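Local coordinates for protein putative enoyl-CoA hydratase/isomerase (Mycobacterium abscessus, PDB 3RSI) that probably acts as a hydro-lyase of the enoyl-CoA hydratase/isomerase family in lipid metabolism, at residues 20-25 / 46-51; 11-16 / 42-47. All blocks are in the same frame, centred on the assembly; numbering follows the deposited sequence. Where two conformers were deposited one is given.

Interaction 1: 20-25 / 46-51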
ATOM      1  N   VAL B  20     -22.027  17.207   9.147  1.00 17.90           N
ATOM      2  CA  VAL B  20     -21.749  17.471  10.563  1.00 17.25           C
ATOM      3  C   VAL B  20     -20.257  17.737  10.662  1.00 16.46           C
ATOM      4  O   VAL B  20     -19.465  17.028  10.031  1.00 15.74           O
ATOM      5  CB  VAL B  20     -22.151  16.286  11.523  1.00 17.80           C
ATOM      6  CG1 VAL B  20     -21.773  14.956  10.938  1.00 17.77           C
ATOM      7  CG2 VAL B  20     -21.481  16.428  12.895  1.00 18.91           C
ATOM      8  N   ILE B  21     -19.894  18.763  11.434  1.00 15.62           N
ATOM      9  CA  ILE B  21     -18.516  19.102  11.720  1.00 15.34           C
ATOM     10  C   ILE B  21     -18.257  18.883  13.205  1.00 14.81           C
ATOM     11  O   ILE B  21     -18.956  19.445  14.062  1.00 13.96           O
ATOM     12  CB  ILE B  21     -18.204  20.575  11.383  1.00 15.80           C
ATOM     13  CG1 ILE B  21     -18.526  20.866   9.916  1.00 17.99           C
ATOM     14  CG2 ILE B  21     -16.726  20.892  11.671  1.00 14.94           C
ATOM     15  CD1 ILE B  21     -18.745  22.327   9.669  1.00 22.50           C
ATOM     16  N   LEU B  22     -17.249  18.061  13.476  1.00 13.60           N
ATOM     17  CA  LEU B  22     -16.820  17.724  14.812  1.00 13.50           C
ATOM     18  C   LEU B  22     -15.518  18.456  15.074  1.00 12.81           C
ATOM     19  O   LEU B  22     -14.570  18.358  14.281  1.00 11.95           O
ATOM     20  CB  LEU B  22     -16.584  16.219  14.916  1.00 13.07           C
ATOM     21  CG  LEU B  22     -17.777  15.306  14.619  1.00 15.56           C
ATOM     22  CD1 LEU B  22     -17.354  13.849  14.753  1.00 16.08           C
ATOM     23  CD2 LEU B  22     -18.909  15.625  15.573  1.00 17.14           C
ATOM     24  N   THR B  23     -15.458  19.184  16.182  1.00 12.12           N
ATOM     25  CA  THR B  23     -14.271  19.940  16.496  1.00 12.05           C
ATOM     26  C   THR B  23     -13.754  19.549  17.868  1.00 12.29           C
ATOM     27  O   THR B  23     -14.423  19.815  18.864  1.00 12.76           O
ATOM     28  CB  THR B  23     -14.520  21.448  16.450  1.00 12.33           C
ATOM     29  OG1 THR B  23     -14.984  21.803  15.150  1.00 12.50           O
ATOM     30  CG2 THR B  23     -13.225  22.214  16.755  1.00 11.32           C
ATOM     31  N   MET B  24     -12.576  18.921  17.892  1.00 11.85           N
ATOM     32  CA  MET B  24     -11.897  18.583  19.125  1.00 12.51           C
ATOM     33  C   MET B  24     -11.466  19.903  19.766  1.00 13.16           C
ATOM     34  O   MET B  24     -10.792  20.707  19.129  1.00 13.21           O
ATOM     35  CB  MET B  24     -10.693  17.695  18.835  1.00 12.64           C
ATOM     36  CG  MET B  24     -11.058  16.356  18.255  1.00 11.81           C
ATOM     37  SD  MET B  24      -9.657  15.388  17.688  1.00 12.22           S
ATOM     38  CE  MET B  24      -9.334  16.222  16.108  1.00  9.94           C
ATOM     39  N   ASN B  25     -11.900  20.127  21.001  1.00 13.93           N
ATOM     40  CA  ASN B  25     -11.845  21.450  21.639  1.00 14.54           C
ATOM     41  C   ASN B  25     -11.291  21.436  23.066  1.00 14.80           C
ATOM     42  O   ASN B  25     -12.040  21.497  24.034  1.00 14.54           O
ATOM     43  CB  ASN B  25     -13.253  22.037  21.653  1.00 15.00           C
ATOM     44  CG  ASN B  25     -13.290  23.458  22.180  1.00 15.93           C
ATOM     45  OD1 ASN B  25     -12.353  24.234  21.979  1.00 16.71           O
ATOM     46  ND2 ASN B  25     -14.358  23.795  22.872  1.00 14.60           N
ATOM     47  N   ASP B  46     -22.838   7.605  16.944  1.00 18.51           N
ATOM     48  CA  ASP B  46     -24.199   7.061  16.998  1.00 19.68           C
ATOM     49  C   ASP B  46     -25.204   7.988  16.318  1.00 20.14           C
ATOM     50  O   ASP B  46     -26.034   7.532  15.541  1.00 20.67           O
ATOM     51  CB  ASP B  46     -24.614   6.767  18.448  1.00 20.55           C
ATOM     52  CG  ASP B  46     -23.979   5.496  18.986  1.00 21.40           C
ATOM     53  OD1 ASP B  46     -23.447   4.678  18.193  1.00 23.72           O
ATOM     54  OD2 ASP B  46     -23.997   5.312  20.208  1.00 24.79           O
ATOM     55  N   GLU B  47     -25.109   9.289  16.587  1.00 20.48           N
ATOM     56  CA  GLU B  47     -25.947  10.295  15.930  1.00 20.79           C
ATOM     57  C   GLU B  47     -25.745  10.310  14.419  1.00 19.72           C
ATOM     58  O   GLU B  47     -26.706  10.380  13.661  1.00 19.12           O
ATOM     59  CB  GLU B  47     -25.625  11.680  16.484  1.00 21.66           C
ATOM     60  CG  GLU B  47     -26.398  12.850  15.852  1.00 24.78           C
ATOM     61  CD  GLU B  47     -26.027  14.205  16.494  1.00 30.66           C
ATOM     62  OE1 GLU B  47     -25.807  14.233  17.724  1.00 32.32           O
ATOM     63  OE2 GLU B  47     -25.932  15.238  15.775  1.00 34.38           O
ATOM     64  N   ILE B  48     -24.483  10.266  13.991  1.00 18.74           N
ATOM     65  CA  ILE B  48     -24.156  10.296  12.561  1.00 18.03           C
ATOM     66  C   ILE B  48     -24.646   9.033  11.841  1.00 18.45           C
ATOM     67  O   ILE B  48     -25.133   9.103  10.709  1.00 17.88           O
ATOM     68  CB  ILE B  48     -22.642  10.478  12.362  1.00 17.36           C
ATOM     69  CG1 ILE B  48     -22.247  11.927  12.717  1.00 17.08           C
ATOM     70  CG2 ILE B  48     -22.212  10.131  10.937  1.00 15.58           C
ATOM     71  CD1 ILE B  48     -20.744  12.075  13.013  1.00 14.20           C
ATOM     72  N   ASP B  49     -24.520   7.883  12.506  1.00 18.84           N
ATOM     73  CA  ASP B  49     -24.949   6.608  11.923  1.00 19.68           C
ATOM     74  C   ASP B  49     -26.471   6.475  11.817  1.00 21.13           C
ATOM     75  O   ASP B  49     -26.983   5.846  10.898  1.00 20.48           O
ATOM     76  CB  ASP B  49     -24.391   5.429  12.733  1.00 19.17           C
ATOM     77  CG  ASP B  49     -22.904   5.207  12.506  1.00 18.84           C
ATOM     78  OD1 ASP B  49     -22.370   5.618  11.441  1.00 15.15           O
ATOM     79  OD2 ASP B  49     -22.276   4.592  13.401  1.00 19.20           O
ATOM     80  N   HIS B  50     -27.190   7.100  12.729  1.00 22.62           N
ATOM     81  CA  HIS B  50     -28.643   6.929  12.878  0.50 23.87           C
ATOM     82  C   HIS B  50     -29.453   7.911  12.032  1.00 24.46           C
ATOM     83  O   HIS B  50     -30.564   7.622  11.636  1.00 25.77           O
ATOM     84  CB  HIS B  50     -29.037   7.089  14.354  0.50 24.13           C
ATOM     85  CG  HIS B  50     -30.511   7.004  14.601  0.50 25.57           C
ATOM     86  ND1 HIS B  50     -31.305   8.118  14.772  0.50 26.52           N
ATOM     87  CD2 HIS B  50     -31.338   5.936  14.696  0.50 26.22           C
ATOM     88  CE1 HIS B  50     -32.554   7.739  14.974  0.50 26.67           C
ATOM     89  NE2 HIS B  50     -32.601   6.420  14.927  0.50 26.98           N
ATOM     90  N   ASP B  51     -28.890   9.081  11.758  1.00 24.96           N
ATOM     91  CA  ASP B  51     -29.620  10.102  11.027  1.00 25.98           C
ATOM     92  C   ASP B  51     -29.326  10.022   9.523  1.00 26.50           C
ATOM     93  O   ASP B  51     -28.265  10.453   9.061  1.00 25.71           O
ATOM     94  CB  ASP B  51     -29.285  11.479  11.593  1.00 26.29           C
ATOM     95  CG  ASP B  51     -30.167  12.580  11.034  1.00 27.31           C
ATOM     96  OD1 ASP B  51     -30.827  12.363   9.992  1.00 29.61           O
ATOM     97  OD2 ASP B  51     -30.183  13.673  11.638  1.00 30.14           O
TER
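I48, which packs against V20 and L22, also has its carbonyl O hydrogen-bonded to K103 NZ of the second subunit, while its side chain lies over V20 and L22 and also touches L101 of that chain. The setting is a beta-alpha-beta unit of the crotonase fold: strand 19-24, helix 35-50 and then strand 56-61, with 20-25 and 46-51 taken from the strand and the last turn of the helix. Between these two segments the contact is purely apolar, and all three touching residues are buried. V20 is the main partner. Its CG1 is set between the backbone N and the carbonyl carbon (chi1 42°), and from there it meets I48 CG1 at 3.5 Å, a close fit for two aliphatic carbons. The two side chains cross at a slant instead of lying alongside each other. V20 and L22 pair through their backbones with the next strand, 56-61, and A57 of that strand touches both V20 and I48. The helix finishes just beyond: D51 N still donates to E47 O at 3.2 Å, but D51 itself has left helical geometry and its OD1 accepts from G53 N. I48 continues past CG1 in an extended arm (chi2 160°), whose end, CD1, lies 3.7 Å from V20 CG1 and 4.2 Å from L22 CD1.

Interaction 2: 11-16 / 42-47; sequences LLVERD and AAAWDE
Strand 11-16 and helix 42-47 run almost in the same direction, 17° apart, with V13 and A44 closest in the backbone. Their axes pass 10.4 Å from each other, so the helix lies lengthwise against the strand, and mostly aliphatic groups meet between them. On the helix side the contact rests on A44 CB: L11 CD2 reaches it at 4.1 Å, while V13 CG2 stands a little further off, 4.5 Å from the same A44 CB. V13 divides its two methyls between neighbours. The other one, CG1, is turned toward the C-terminal end of 42-47 and meets E47 OE2 at 4.1 Å, the two side chains approaching from opposite directions. E47 gets there because its chain is stretched out, with CG trans to the backbone N (chi1 178°). That carboxylate oxygen also accepts from water 1, 2.7 Å from E47 OE2, and the same water lies in the plane of the R15 guanidinium, at its edge, taking a weak bond from R15 NH1. The contact thus passes from buried and apolar at L11 and A44 to exposed and polar at R15 and E47. There R15 NH1 and E47 OE2, 5.2 Å apart, are bridged by water 1 without touching, so the attraction between their opposite charges is probably softer than direct ion pairing would give.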
ATOM      1  N   LEU B  11     -15.872  18.168  22.701  1.00 19.28           N
ATOM      2  CA  LEU B  11     -16.128  17.926  21.287  1.00 18.90           C
ATOM      3  C   LEU B  11     -17.310  18.772  20.831  1.00 19.42           C
ATOM      4  O   LEU B  11     -18.458  18.532  21.253  1.00 19.92           O
ATOM      5  CB  LEU B  11     -16.376  16.448  21.036  1.00 18.03           C
ATOM      6  CG  LEU B  11     -16.482  15.977  19.589  1.00 17.79           C
ATOM      7  CD1 LEU B  11     -15.101  15.961  18.937  1.00 16.35           C
ATOM      8  CD2 LEU B  11     -17.130  14.573  19.522  1.00 16.62           C
ATOM      9  N   LEU B  12     -17.032  19.774  19.998  1.00 19.84           N
ATOM     10  CA  LEU B  12     -18.083  20.585  19.403  1.00 21.19           C
ATOM     11  C   LEU B  12     -18.750  19.834  18.250  1.00 22.25           C
ATOM     12  O   LEU B  12     -18.084  19.205  17.435  1.00 21.14           O
ATOM     13  CB  LEU B  12     -17.551  21.923  18.909  1.00 21.63           C
ATOM     14  CG  LEU B  12     -16.852  22.798  19.950  1.00 22.18           C
ATOM     15  CD1 LEU B  12     -16.247  24.031  19.276  1.00 22.98           C
ATOM     16  CD2 LEU B  12     -17.817  23.187  21.059  1.00 23.62           C
ATOM     17  N   VAL B  13     -20.074  19.885  18.214  1.00 23.56           N
ATOM     18  CA  VAL B  13     -20.841  19.218  17.179  1.00 24.78           C
ATOM     19  C   VAL B  13     -21.730  20.271  16.516  1.00 26.44           C
ATOM     20  O   VAL B  13     -22.587  20.884  17.172  1.00 26.57           O
ATOM     21  CB  VAL B  13     -21.677  18.059  17.744  1.00 25.31           C
ATOM     22  CG1 VAL B  13     -22.565  17.426  16.634  1.00 24.54           C
ATOM     23  CG2 VAL B  13     -20.769  17.013  18.391  1.00 25.26           C
ATOM     24  N   GLU B  14     -21.488  20.493  15.226  1.00 26.90           N
ATOM     25  CA  GLU B  14     -22.193  21.489  14.444  1.00 28.37           C
ATOM     26  C   GLU B  14     -22.816  20.837  13.204  1.00 28.34           C
ATOM     27  O   GLU B  14     -22.140  20.143  12.443  1.00 27.23           O
ATOM     28  CB  GLU B  14     -21.211  22.598  14.039  1.00 29.23           C
ATOM     29  CG  GLU B  14     -21.628  23.432  12.814  1.00 32.97           C
ATOM     30  CD  GLU B  14     -20.554  24.383  12.319  1.00 37.32           C
ATOM     31  OE1 GLU B  14     -19.486  24.489  12.973  1.00 39.92           O
ATOM     32  OE2 GLU B  14     -20.795  25.033  11.266  1.00 40.91           O
ATOM     33  N   ARG B  15     -24.111  21.070  13.001  1.00 28.80           N
ATOM     34  CA  ARG B  15     -24.830  20.544  11.830  1.00 29.01           C
ATOM     35  C   ARG B  15     -25.000  21.654  10.793  1.00 28.86           C
ATOM     36  O   ARG B  15     -25.560  22.698  11.114  1.00 29.90           O
ATOM     37  CB  ARG B  15     -26.189  20.011  12.283  1.00 29.44           C
ATOM     38  CG  ARG B  15     -27.042  19.414  11.206  1.00 29.99           C
ATOM     39  CD  ARG B  15     -26.625  18.017  10.811  1.00 29.08           C
ATOM     40  NE  ARG B  15     -27.613  17.426   9.907  1.00 29.62           N
ATOM     41  CZ  ARG B  15     -28.598  16.608  10.269  1.00 31.85           C
ATOM     42  NH1 ARG B  15     -28.760  16.239  11.530  1.00 32.41           N
ATOM     43  NH2 ARG B  15     -29.432  16.136   9.350  1.00 33.64           N
ATOM     44  N   ASP B  16     -24.496  21.436   9.576  1.00 28.11           N
ATOM     45  CA  ASP B  16     -24.695  22.336   8.427  1.00 27.70           C
ATOM     46  C   ASP B  16     -25.386  21.560   7.289  1.00 26.67           C
ATOM     47  O   ASP B  16     -24.727  21.029   6.387  1.00 25.02           O
ATOM     48  CB  ASP B  16     -23.340  22.886   7.940  1.00 28.24           C
ATOM     49  CG  ASP B  16     -23.470  23.854   6.744  1.00 30.57           C
ATOM     50  OD1 ASP B  16     -24.497  24.545   6.645  1.00 34.42           O
ATOM     51  OD2 ASP B  16     -22.536  23.925   5.903  1.00 34.05           O
ATOM     52  N   ALA B  42     -18.140   8.772  20.938  1.00 14.96           N
ATOM     53  CA  ALA B  42     -19.030   7.606  20.820  1.00 16.07           C
ATOM     54  C   ALA B  42     -20.440   8.066  20.535  1.00 16.02           C
ATOM     55  O   ALA B  42     -21.088   7.572  19.614  1.00 16.50           O
ATOM     56  CB  ALA B  42     -18.980   6.707  22.073  1.00 15.07           C
ATOM     57  N   ALA B  43     -20.907   9.043  21.305  1.00 17.01           N
ATOM     58  CA  ALA B  43     -22.240   9.600  21.105  1.00 17.10           C
ATOM     59  C   ALA B  43     -22.421  10.232  19.710  1.00 16.86           C
ATOM     60  O   ALA B  43     -23.484  10.086  19.082  1.00 17.37           O
ATOM     61  CB  ALA B  43     -22.572  10.621  22.208  1.00 17.42           C
ATOM     62  N   ALA B  44     -21.406  10.938  19.234  1.00 16.21           N
ATOM     63  CA  ALA B  44     -21.484  11.600  17.916  1.00 15.89           C
ATOM     64  C   ALA B  44     -21.525  10.575  16.768  1.00 15.59           C
ATOM     65  O   ALA B  44     -22.227  10.777  15.785  1.00 15.40           O
ATOM     66  CB  ALA B  44     -20.299  12.601  17.716  1.00 15.12           C
ATOM     67  N   TRP B  45     -20.765   9.494  16.879  1.00 15.33           N
ATOM     68  CA  TRP B  45     -20.814   8.446  15.849  1.00 15.97           C
ATOM     69  C   TRP B  45     -22.221   7.832  15.784  1.00 17.19           C
ATOM     70  O   TRP B  45     -22.733   7.579  14.696  1.00 17.38           O
ATOM     71  CB  TRP B  45     -19.784   7.334  16.080  1.00 15.43           C
ATOM     72  CG  TRP B  45     -18.354   7.768  16.274  1.00 14.97           C
ATOM     73  CD1 TRP B  45     -17.484   7.276  17.191  1.00 14.17           C
ATOM     74  CD2 TRP B  45     -17.645   8.784  15.550  1.00 13.75           C
ATOM     75  NE1 TRP B  45     -16.270   7.902  17.079  1.00 16.17           N
ATOM     76  CE2 TRP B  45     -16.339   8.831  16.076  1.00 14.82           C
ATOM     77  CE3 TRP B  45     -17.977   9.636  14.491  1.00 13.89           C
ATOM     78  CZ2 TRP B  45     -15.370   9.719  15.598  1.00 15.96           C
ATOM     79  CZ3 TRP B  45     -17.009  10.508  14.005  1.00 14.90           C
ATOM     80  CH2 TRP B  45     -15.723  10.537  14.549  1.00 14.08           C
ATOM     81  N   ASP B  46     -22.838   7.605  16.944  1.00 18.51           N
ATOM     82  CA  ASP B  46     -24.199   7.061  16.998  1.00 19.68           C
ATOM     83  C   ASP B  46     -25.204   7.988  16.318  1.00 20.14           C
ATOM     84  O   ASP B  46     -26.034   7.532  15.541  1.00 20.67           O
ATOM     85  CB  ASP B  46     -24.614   6.767  18.448  1.00 20.55           C
ATOM     86  CG  ASP B  46     -23.979   5.496  18.986  1.00 21.40           C
ATOM     87  OD1 ASP B  46     -23.447   4.678  18.193  1.00 23.72           O
ATOM     88  OD2 ASP B  46     -23.997   5.312  20.208  1.00 24.79           O
ATOM     89  N   GLU B  47     -25.109   9.289  16.587  1.00 20.48           N
ATOM     90  CA  GLU B  47     -25.947  10.295  15.930  1.00 20.79           C
ATOM     91  C   GLU B  47     -25.745  10.310  14.419  1.00 19.72           C
ATOM     92  O   GLU B  47     -26.706  10.380  13.661  1.00 19.12           O
ATOM     93  CB  GLU B  47     -25.625  11.680  16.484  1.00 21.66           C
ATOM     94  CG  GLU B  47     -26.398  12.850  15.852  1.00 24.78           C
ATOM     95  CD  GLU B  47     -26.027  14.205  16.494  1.00 30.66           C
ATOM     96  OE1 GLU B  47     -25.807  14.233  17.724  1.00 32.32           O
ATOM     97  OE2 GLU B  47     -25.932  15.238  15.775  1.00 34.38           O
TER
HETATM   98  O   HOH W   1     -27.983  15.866  14.186  1.00 36.95           O

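Overall arrangement
Interactions 1 and 2 are two parts of one packing layer, their centres about 2 Å apart, where helix 35-50 lies against the antiparallel neighbours 11-16 and 19-24. The strands are joined by probable hydrogen bonds, I21 N to E14 O and T23 O to L12 N, both 2.8 Å. L22 ties the contacts together: its CD2 is 3.7 Å from V13 CG2, and its CD1 packs 3.4 Å from W45 CZ3. R15 NH1 of interaction 2 forms a salt bridge with D51 OD2, at the end of the helix in interaction 1. The helix is covered beyond this layer by the second subunit, where D46, shared by both contacts, forms a salt bridge with K93 of that chain.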